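Local coordinates for eukaryotic peptide chain release factor GTP-binding subunit (Schizosaccharomyces pombe, PDB 1R5B), which serves as the GTP-binding subunit of the eukaryotic peptide chain release factor and belongs to the elongation factor Tu-like P-loop family, at residues Leu313-Tyr319 and Val335-Gly341; Val186-Asp192 and Tyr228-Tyr234; Met38-Glu42 and Gln443-Phe448. All coordinates share one frame; numbering follows the deposited sequence.

The three contacts sample three parts of one elongation-factor-like chain. Contact 2 pairs two parallel strands of the P-loop domain and runs on into the loops that carry its NKxD and SA motifs. Contact 1 lies in a separate antiparallel beta domain; its centre is about 41 Å from that of contact 2, and the nearest atoms of the two are about 23 Å apart. Contact 3 joins the chain just before strand 42-50 of the P-loop domain to the C-terminal beta domain, and so closes a long loop that contains both of the others. Its nearest atoms lie about 13 Å from contact 1 and about 16 Å from contact 2.

Contact 1. Residues Leu313-Tyr319 and Val335-Gly341; sequences LEVTAIY and VRLRVRG
Ile318 and Leu337 lie side by side on the buried face of the antiparallel pair Leu313-Tyr319 and Val335-Gly341, CG2 of Ile318 3.8 Å from CD2 of Leu337. Val315 and Val339 share that face. Leu313 and Val335, also buried, add contacts at either end, CG1 of Val335 touching the same Ile318 methyl at 4.0 Å. The other face is polar and partly open to solvent. Here Arg338 leaves the strand with CG anti to its own N (chi1 -177°), then bends at chi3, which carries NH1 to the edge of the Tyr319 ring. NH1 donates to Tyr319 OH at 3.1 Å along a nearly straight line (174°), with the ring almost perpendicular to the guanidinium. A water 3.1 Å from the same NH1 also meets Thr316 OG1, and so ties both strands together. Further along, Glu314 and Arg340 run alongside each other without their charged atoms touching. At Thr316 the register slips by one residue, a beta bulge: Thr316 N bonds to Arg338 O at 3.0 Å, while Arg338 N bonds weakly to the oxygen of the next residue, Ala317 O. Both strands belong to a curled antiparallel sheet, where strand 287-292 pairs with the far side of 334-340, and 302-307 and 325-330 both pair with 311-319.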
# COMPACT_ATOMS: atom_id res chain seq x y z
N LEU A 313 3.64 -25.13 7.53
CA LEU A 313 4.50 -25.58 6.43
C LEU A 313 5.80 -24.77 6.42
O LEU A 313 5.84 -23.65 6.91
CB LEU A 313 3.81 -25.38 5.08
CG LEU A 313 2.55 -26.18 4.75
CD1 LEU A 313 1.91 -25.59 3.50
CD2 LEU A 313 2.86 -27.67 4.54
N GLU A 314 6.85 -25.33 5.84
CA GLU A 314 8.10 -24.61 5.69
C GLU A 314 8.28 -24.12 4.26
O GLU A 314 8.20 -24.90 3.32
CB GLU A 314 9.27 -25.50 6.10
CG GLU A 314 10.55 -24.72 6.36
CD GLU A 314 11.79 -25.59 6.45
OE1 GLU A 314 11.68 -26.84 6.41
OE2 GLU A 314 12.89 -25.01 6.57
N VAL A 315 8.51 -22.83 4.09
CA VAL A 315 8.91 -22.27 2.80
C VAL A 315 10.41 -22.54 2.54
O VAL A 315 11.26 -21.95 3.17
CB VAL A 315 8.64 -20.76 2.77
CG1 VAL A 315 9.21 -20.12 1.51
CG2 VAL A 315 7.14 -20.50 2.89
N THR A 316 10.71 -23.44 1.60
CA THR A 316 12.10 -23.81 1.29
C THR A 316 12.72 -23.01 0.14
O THR A 316 13.94 -23.06 -0.07
CB THR A 316 12.23 -25.32 0.98
OG1 THR A 316 11.43 -25.66 -0.17
CG2 THR A 316 11.65 -26.17 2.11
N ALA A 317 11.89 -22.29 -0.61
CA ALA A 317 12.39 -21.45 -1.69
C ALA A 317 11.37 -20.41 -2.14
O ALA A 317 10.18 -20.66 -2.08
CB ALA A 317 12.83 -22.31 -2.87
N ILE A 318 11.88 -19.28 -2.61
CA ILE A 318 11.07 -18.18 -3.12
C ILE A 318 11.52 -17.82 -4.54
O ILE A 318 12.71 -17.79 -4.82
CB ILE A 318 11.23 -16.93 -2.21
CG1 ILE A 318 10.96 -17.30 -0.74
CG2 ILE A 318 10.29 -15.81 -2.66
CD1 ILE A 318 11.30 -16.19 0.22
N TYR A 319 10.56 -17.53 -5.42
CA TYR A 319 10.84 -17.14 -6.80
C TYR A 319 9.95 -15.97 -7.21
O TYR A 319 8.79 -15.90 -6.81
CB TYR A 319 10.60 -18.31 -7.77
CG TYR A 319 11.41 -19.56 -7.50
CD1 TYR A 319 10.92 -20.59 -6.69
CD2 TYR A 319 12.66 -19.74 -8.09
CE1 TYR A 319 11.66 -21.75 -6.47
CE2 TYR A 319 13.41 -20.90 -7.87
CZ TYR A 319 12.90 -21.90 -7.06
OH TYR A 319 13.64 -23.03 -6.84
N VAL A 335 4.95 -13.73 -5.67
CA VAL A 335 5.95 -14.76 -5.43
C VAL A 335 5.43 -16.15 -5.73
O VAL A 335 4.23 -16.38 -5.82
CB VAL A 335 6.44 -14.72 -3.97
CG1 VAL A 335 7.20 -13.42 -3.72
CG2 VAL A 335 5.28 -14.89 -2.98
N ARG A 336 6.37 -17.08 -5.88
CA ARG A 336 6.10 -18.50 -6.03
C ARG A 336 6.96 -19.23 -5.00
O ARG A 336 8.19 -19.13 -5.02
CB ARG A 336 6.45 -18.96 -7.44
CG ARG A 336 5.54 -18.37 -8.50
CD ARG A 336 6.28 -17.75 -9.68
NE ARG A 336 5.37 -17.01 -10.56
CZ ARG A 336 5.36 -17.09 -11.90
NH1 ARG A 336 6.21 -17.88 -12.55
NH2 ARG A 336 4.49 -16.36 -12.60
N LEU A 337 6.29 -19.93 -4.09
CA LEU A 337 6.93 -20.49 -2.92
C LEU A 337 6.91 -22.00 -2.96
O LEU A 337 5.83 -22.60 -2.95
CB LEU A 337 6.18 -20.03 -1.68
CG LEU A 337 5.89 -18.53 -1.52
CD1 LEU A 337 5.23 -18.31 -0.19
CD2 LEU A 337 7.17 -17.70 -1.62
N ARG A 338 8.07 -22.64 -3.01
CA ARG A 338 8.11 -24.07 -2.73
C ARG A 338 7.92 -24.27 -1.24
O ARG A 338 8.50 -23.54 -0.43
CB ARG A 338 9.41 -24.72 -3.19
CG ARG A 338 9.41 -26.24 -2.97
CD ARG A 338 10.56 -26.99 -3.61
NE ARG A 338 10.52 -26.91 -5.07
CZ ARG A 338 11.19 -26.03 -5.81
NH1 ARG A 338 11.97 -25.11 -5.25
NH2 ARG A 338 11.07 -26.06 -7.13
N VAL A 339 7.11 -25.25 -0.88
CA VAL A 339 6.81 -25.54 0.52
C VAL A 339 7.00 -27.02 0.84
O VAL A 339 6.93 -27.86 -0.04
CB VAL A 339 5.38 -25.10 0.93
CG1 VAL A 339 5.23 -23.60 0.73
CG2 VAL A 339 4.31 -25.85 0.15
N ARG A 340 7.20 -27.31 2.12
CA ARG A 340 7.53 -28.64 2.60
C ARG A 340 6.63 -28.99 3.78
O ARG A 340 6.37 -28.13 4.64
CB ARG A 340 9.00 -28.68 3.04
CG ARG A 340 9.46 -30.00 3.61
CD ARG A 340 10.82 -29.92 4.27
NE ARG A 340 11.90 -30.33 3.37
CZ ARG A 340 12.68 -31.40 3.53
NH1 ARG A 340 12.54 -32.23 4.56
NH2 ARG A 340 13.62 -31.65 2.63
N GLY A 341 6.18 -30.25 3.82
CA GLY A 341 5.29 -30.75 4.87
C GLY A 341 3.98 -31.31 4.33
O GLY A 341 3.84 -31.58 3.11
O HOH W 1 13.50 -25.71 -2.66

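Contact 2. Residues Val186-Asp192 and Tyr228-Tyr234; sequences VVINKMD and YMPVSAY
The NKxD motif of the P-loop GTP-binding proteins, Asn189-Lys190-Met191-Asp192, meets the SA motif, Ser232-Ala233, at the ends of two neighbouring parallel strands. Backbone bonds lead up to it: Met229 N to Val186 O, Ile188 N to Met229 O at 2.8 Å, and Val231 N to Ile188 O at 2.9 Å, the last almost straight at 173°. Where the strands give way to loops the ladder fades, leaving a weak bond from Met191 N to Val231 O. On one face of the pair, the Tyr228 ring lies beside Val186, whose CG1 comes to 3.6 Å from CD2 of the tyrosine; the phenol OH is held by Ser222. On the face of Val187 and Met229, Val187 CG1 meets Val231 CG2 from the start of the loop, the two side chains crossing at about a right angle. From its own loop, Met191 CG comes back to within 3.8 Å of CB of Pro230, the last residue of its strand. The polar link lies between the motifs themselves. Ser232 OG, anti to its backbone N (chi1 166°), donates to Asp192 OD1 at 2.6 Å, reaching the oxygen from well above the carboxylate plane. The same hydroxyl also bonds to Thr235 OG1. Lys190, by contrast, points away from the second segment, its NZ bonded to Asp53 O and paired with Glu158. A short bond to one carboxylate oxygen thus restrains Asp192 against the SA loop, consistent with the two motifs shaping one guanine-nucleotide site, as in related proteins.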
# COMPACT_ATOMS: atom_id res chain seq x y z
N VAL A 186 14.98 9.56 -1.08
CA VAL A 186 15.87 10.71 -0.99
C VAL A 186 15.54 11.63 -2.16
O VAL A 186 15.75 11.26 -3.32
CB VAL A 186 17.35 10.29 -1.05
CG1 VAL A 186 18.26 11.52 -1.14
CG2 VAL A 186 17.71 9.46 0.12
N VAL A 187 15.04 12.81 -1.85
CA VAL A 187 14.63 13.78 -2.85
C VAL A 187 15.74 14.84 -3.00
O VAL A 187 16.07 15.55 -2.05
CB VAL A 187 13.25 14.35 -2.46
CG1 VAL A 187 13.02 15.68 -3.04
CG2 VAL A 187 12.14 13.39 -2.92
N ILE A 188 16.35 14.90 -4.18
CA ILE A 188 17.36 15.90 -4.46
C ILE A 188 16.62 17.15 -4.97
O ILE A 188 16.16 17.18 -6.11
CB ILE A 188 18.36 15.38 -5.54
CG1 ILE A 188 19.01 14.04 -5.14
CG2 ILE A 188 19.44 16.43 -5.81
CD1 ILE A 188 19.79 14.08 -3.89
N ASN A 189 16.53 18.17 -4.11
CA ASN A 189 15.72 19.37 -4.36
C ASN A 189 16.54 20.51 -4.97
O ASN A 189 17.76 20.43 -5.05
CB ASN A 189 15.09 19.80 -3.03
CG ASN A 189 13.97 20.82 -3.20
OD1 ASN A 189 13.73 21.64 -2.32
ND2 ASN A 189 13.28 20.76 -4.32
N LYS A 190 15.84 21.55 -5.43
CA LYS A 190 16.46 22.76 -5.99
C LYS A 190 17.22 22.51 -7.29
O LYS A 190 18.20 23.19 -7.58
CB LYS A 190 17.37 23.45 -4.97
CG LYS A 190 16.76 23.61 -3.58
CD LYS A 190 17.56 24.61 -2.76
CE LYS A 190 16.84 25.07 -1.51
NZ LYS A 190 17.83 25.52 -0.48
N MET A 191 16.74 21.57 -8.10
CA MET A 191 17.39 21.26 -9.37
C MET A 191 17.31 22.43 -10.38
O MET A 191 18.11 22.51 -11.30
CB MET A 191 16.78 19.99 -9.98
CG MET A 191 17.04 18.70 -9.18
SD MET A 191 18.77 18.20 -9.02
CE MET A 191 19.28 18.07 -10.61
N ASP A 192 16.34 23.33 -10.18
CA ASP A 192 16.09 24.47 -11.05
C ASP A 192 17.05 25.65 -10.84
O ASP A 192 17.20 26.51 -11.72
CB ASP A 192 14.65 24.96 -10.83
CG ASP A 192 14.48 25.72 -9.50
OD1 ASP A 192 14.52 25.09 -8.42
OD2 ASP A 192 14.31 26.96 -9.44
N TYR A 228 16.45 7.46 -5.20
CA TYR A 228 16.81 8.87 -5.42
C TYR A 228 15.91 9.46 -6.50
O TYR A 228 15.56 8.78 -7.48
CB TYR A 228 18.28 8.99 -5.85
CG TYR A 228 19.23 8.53 -4.78
CD1 TYR A 228 19.73 7.23 -4.77
CD2 TYR A 228 19.62 9.38 -3.75
CE1 TYR A 228 20.59 6.80 -3.78
CE2 TYR A 228 20.48 8.96 -2.75
CZ TYR A 228 20.96 7.67 -2.77
OH TYR A 228 21.81 7.24 -1.79
N MET A 229 15.53 10.73 -6.32
CA MET A 229 14.69 11.43 -7.30
C MET A 229 14.97 12.92 -7.31
O MET A 229 14.99 13.55 -6.25
CB MET A 229 13.22 11.23 -6.98
CG MET A 229 12.53 10.39 -8.01
SD MET A 229 10.85 10.09 -7.65
CE MET A 229 10.95 9.45 -6.10
N PRO A 230 15.18 13.49 -8.50
CA PRO A 230 15.35 14.93 -8.62
C PRO A 230 13.99 15.58 -8.63
O PRO A 230 13.05 15.03 -9.21
CB PRO A 230 16.04 15.07 -9.97
CG PRO A 230 15.51 13.94 -10.77
CD PRO A 230 15.25 12.82 -9.81
N VAL A 231 13.89 16.70 -7.91
CA VAL A 231 12.73 17.58 -7.95
C VAL A 231 13.16 19.03 -7.80
O VAL A 231 14.31 19.35 -7.47
CB VAL A 231 11.73 17.27 -6.83
CG1 VAL A 231 11.40 15.78 -6.75
CG2 VAL A 231 12.25 17.75 -5.48
N SER A 232 12.20 19.92 -8.03
CA SER A 232 12.30 21.30 -7.61
C SER A 232 10.97 21.69 -6.99
O SER A 232 9.95 21.78 -7.68
CB SER A 232 12.63 22.21 -8.79
OG SER A 232 12.40 23.56 -8.44
N ALA A 233 10.99 21.93 -5.69
CA ALA A 233 9.80 22.21 -4.90
C ALA A 233 9.28 23.61 -5.19
O ALA A 233 8.09 23.89 -4.99
CB ALA A 233 10.10 22.05 -3.41
N TYR A 234 10.16 24.50 -5.63
CA TYR A 234 9.79 25.86 -5.95
C TYR A 234 8.88 25.83 -7.18
O TYR A 234 7.75 26.30 -7.11
CB TYR A 234 11.03 26.74 -6.19
CG TYR A 234 10.71 28.21 -6.42
CD1 TYR A 234 10.25 29.01 -5.37
CD2 TYR A 234 10.86 28.80 -7.67
CE1 TYR A 234 9.94 30.35 -5.56
CE2 TYR A 234 10.56 30.15 -7.88
CZ TYR A 234 10.10 30.91 -6.82
OH TYR A 234 9.80 32.24 -7.01

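Contact 3. Residues Met38-Glu42 and Gln443-Phe448; sequences MYGKE and QYMGRF
A cation-pi stack between Tyr39 and Arg447 forms the heart of this junction, where the chain leading into the P-loop domain rests on the C-terminal beta domain. The Arg447 guanidinium lies flat over one face of the Tyr39 ring, the two planes only 8° from parallel and their centres 3.7 Å apart. The arginine does more than offer its charge. With CG anti to the backbone N (chi1 174°) and the chain extended from there to NE, its aliphatic part is laid across the ring as well, and CD sits over the face 3.4 Å from the Tyr39 ring centroid in a CH-pi contact. Met38 CG lies against the opposite face, offset toward the rim. At the ring's edge, Tyr39 OH gives a weak hydrogen bond to Phe448 O at 3.3 Å, a second link to the same strand. Another bridge lies closer to the P-loop domain. Gln443 stretches out with its chain extended beyond CG, and its NE2 reaches Gly40 O at 2.8 Å; the N-H points poorly at the oxygen (119°), and the bond counts as weak. The amide also lies near CB of Glu42, 3.9 Å from NE2 of Gln443, but the carboxylate of Glu42 is turned to Lys269 and Arg121. Segment 38-42 links the end of helix 35-38 to the start of strand 42-50, and segment 443-448 runs from a short helical turn into strand 447-451. That strand pairs with 457-466, whose Val459 touches Tyr39, while Phe448 packs on strand 364-371.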
# COMPACT_ATOMS: atom_id res chain seq x y z
N MET A 38 -16.98 3.31 -2.35
CA MET A 38 -16.99 2.03 -1.63
C MET A 38 -15.55 1.72 -1.18
O MET A 38 -15.20 1.87 -0.01
CB MET A 38 -17.58 0.91 -2.52
CG MET A 38 -17.31 -0.55 -2.04
SD MET A 38 -18.45 -1.15 -0.78
CE MET A 38 -19.96 -1.23 -1.68
N TYR A 39 -14.70 1.32 -2.13
CA TYR A 39 -13.30 1.03 -1.84
C TYR A 39 -12.49 2.35 -1.80
O TYR A 39 -12.03 2.84 -2.84
CB TYR A 39 -12.74 0.05 -2.88
CG TYR A 39 -13.61 -1.17 -3.20
CD1 TYR A 39 -14.04 -1.43 -4.52
CD2 TYR A 39 -13.99 -2.08 -2.21
CE1 TYR A 39 -14.82 -2.55 -4.83
CE2 TYR A 39 -14.79 -3.20 -2.52
CZ TYR A 39 -15.19 -3.43 -3.83
OH TYR A 39 -15.94 -4.53 -4.16
N GLY A 40 -12.34 2.92 -0.61
CA GLY A 40 -11.63 4.18 -0.44
C GLY A 40 -10.12 4.04 -0.60
O GLY A 40 -9.59 2.92 -0.52
N LYS A 41 -9.46 5.17 -0.85
CA LYS A 41 -7.99 5.24 -0.96
C LYS A 41 -7.25 4.73 0.28
O LYS A 41 -7.68 4.93 1.41
CB LYS A 41 -7.55 6.68 -1.23
CG LYS A 41 -7.93 7.19 -2.61
CD LYS A 41 -7.75 8.69 -2.73
CE LYS A 41 -8.43 9.24 -3.98
NZ LYS A 41 -7.46 9.79 -4.94
N GLU A 42 -6.10 4.08 0.06
CA GLU A 42 -5.30 3.50 1.14
C GLU A 42 -4.62 4.59 1.98
O GLU A 42 -3.95 5.44 1.44
CB GLU A 42 -4.24 2.56 0.55
CG GLU A 42 -3.28 1.94 1.57
CD GLU A 42 -2.13 1.17 0.91
OE1 GLU A 42 -1.95 1.25 -0.32
OE2 GLU A 42 -1.38 0.47 1.65
N GLN A 443 -6.74 -3.99 2.70
CA GLN A 443 -7.73 -3.81 1.63
C GLN A 443 -8.11 -5.08 0.87
O GLN A 443 -9.28 -5.45 0.86
CB GLN A 443 -7.27 -2.72 0.66
CG GLN A 443 -7.32 -1.32 1.27
CD GLN A 443 -7.22 -0.23 0.22
OE1 GLN A 443 -6.59 -0.42 -0.82
NE2 GLN A 443 -7.83 0.94 0.49
N TYR A 444 -7.15 -5.76 0.25
CA TYR A 444 -7.44 -6.94 -0.56
C TYR A 444 -7.93 -8.13 0.26
O TYR A 444 -8.46 -9.07 -0.30
CB TYR A 444 -6.25 -7.35 -1.43
CG TYR A 444 -5.97 -6.35 -2.56
CD1 TYR A 444 -5.22 -5.18 -2.32
CD2 TYR A 444 -6.46 -6.55 -3.85
CE1 TYR A 444 -4.97 -4.25 -3.33
CE2 TYR A 444 -6.22 -5.61 -4.88
CZ TYR A 444 -5.48 -4.47 -4.61
OH TYR A 444 -5.23 -3.56 -5.63
N MET A 445 -7.75 -8.08 1.58
CA MET A 445 -8.28 -9.12 2.47
C MET A 445 -9.72 -8.84 2.91
O MET A 445 -10.38 -9.72 3.47
CB MET A 445 -7.39 -9.30 3.70
CG MET A 445 -5.94 -9.71 3.41
SD MET A 445 -5.73 -10.93 2.15
CE MET A 445 -6.34 -12.25 2.97
N GLY A 446 -10.21 -7.62 2.66
CA GLY A 446 -11.57 -7.25 2.99
C GLY A 446 -12.45 -6.83 1.81
O GLY A 446 -13.57 -6.42 2.02
N ARG A 447 -11.95 -6.95 0.58
CA ARG A 447 -12.69 -6.52 -0.61
C ARG A 447 -13.27 -7.71 -1.36
O ARG A 447 -12.53 -8.63 -1.69
CB ARG A 447 -11.74 -5.74 -1.52
CG ARG A 447 -12.31 -5.33 -2.86
CD ARG A 447 -11.59 -4.14 -3.50
NE ARG A 447 -11.96 -3.93 -4.90
CZ ARG A 447 -11.49 -2.93 -5.66
NH1 ARG A 447 -10.64 -2.04 -5.16
NH2 ARG A 447 -11.89 -2.82 -6.93
N PHE A 448 -14.58 -7.69 -1.68
CA PHE A 448 -15.25 -8.84 -2.31
C PHE A 448 -16.33 -8.56 -3.39
O PHE A 448 -16.98 -7.51 -3.38
CB PHE A 448 -15.81 -9.77 -1.24
CG PHE A 448 -16.80 -9.14 -0.32
CD1 PHE A 448 -18.15 -9.12 -0.66
CD2 PHE A 448 -16.41 -8.63 0.91
CE1 PHE A 448 -19.08 -8.57 0.19
CE2 PHE A 448 -17.34 -8.08 1.77
CZ PHE A 448 -18.68 -8.05 1.41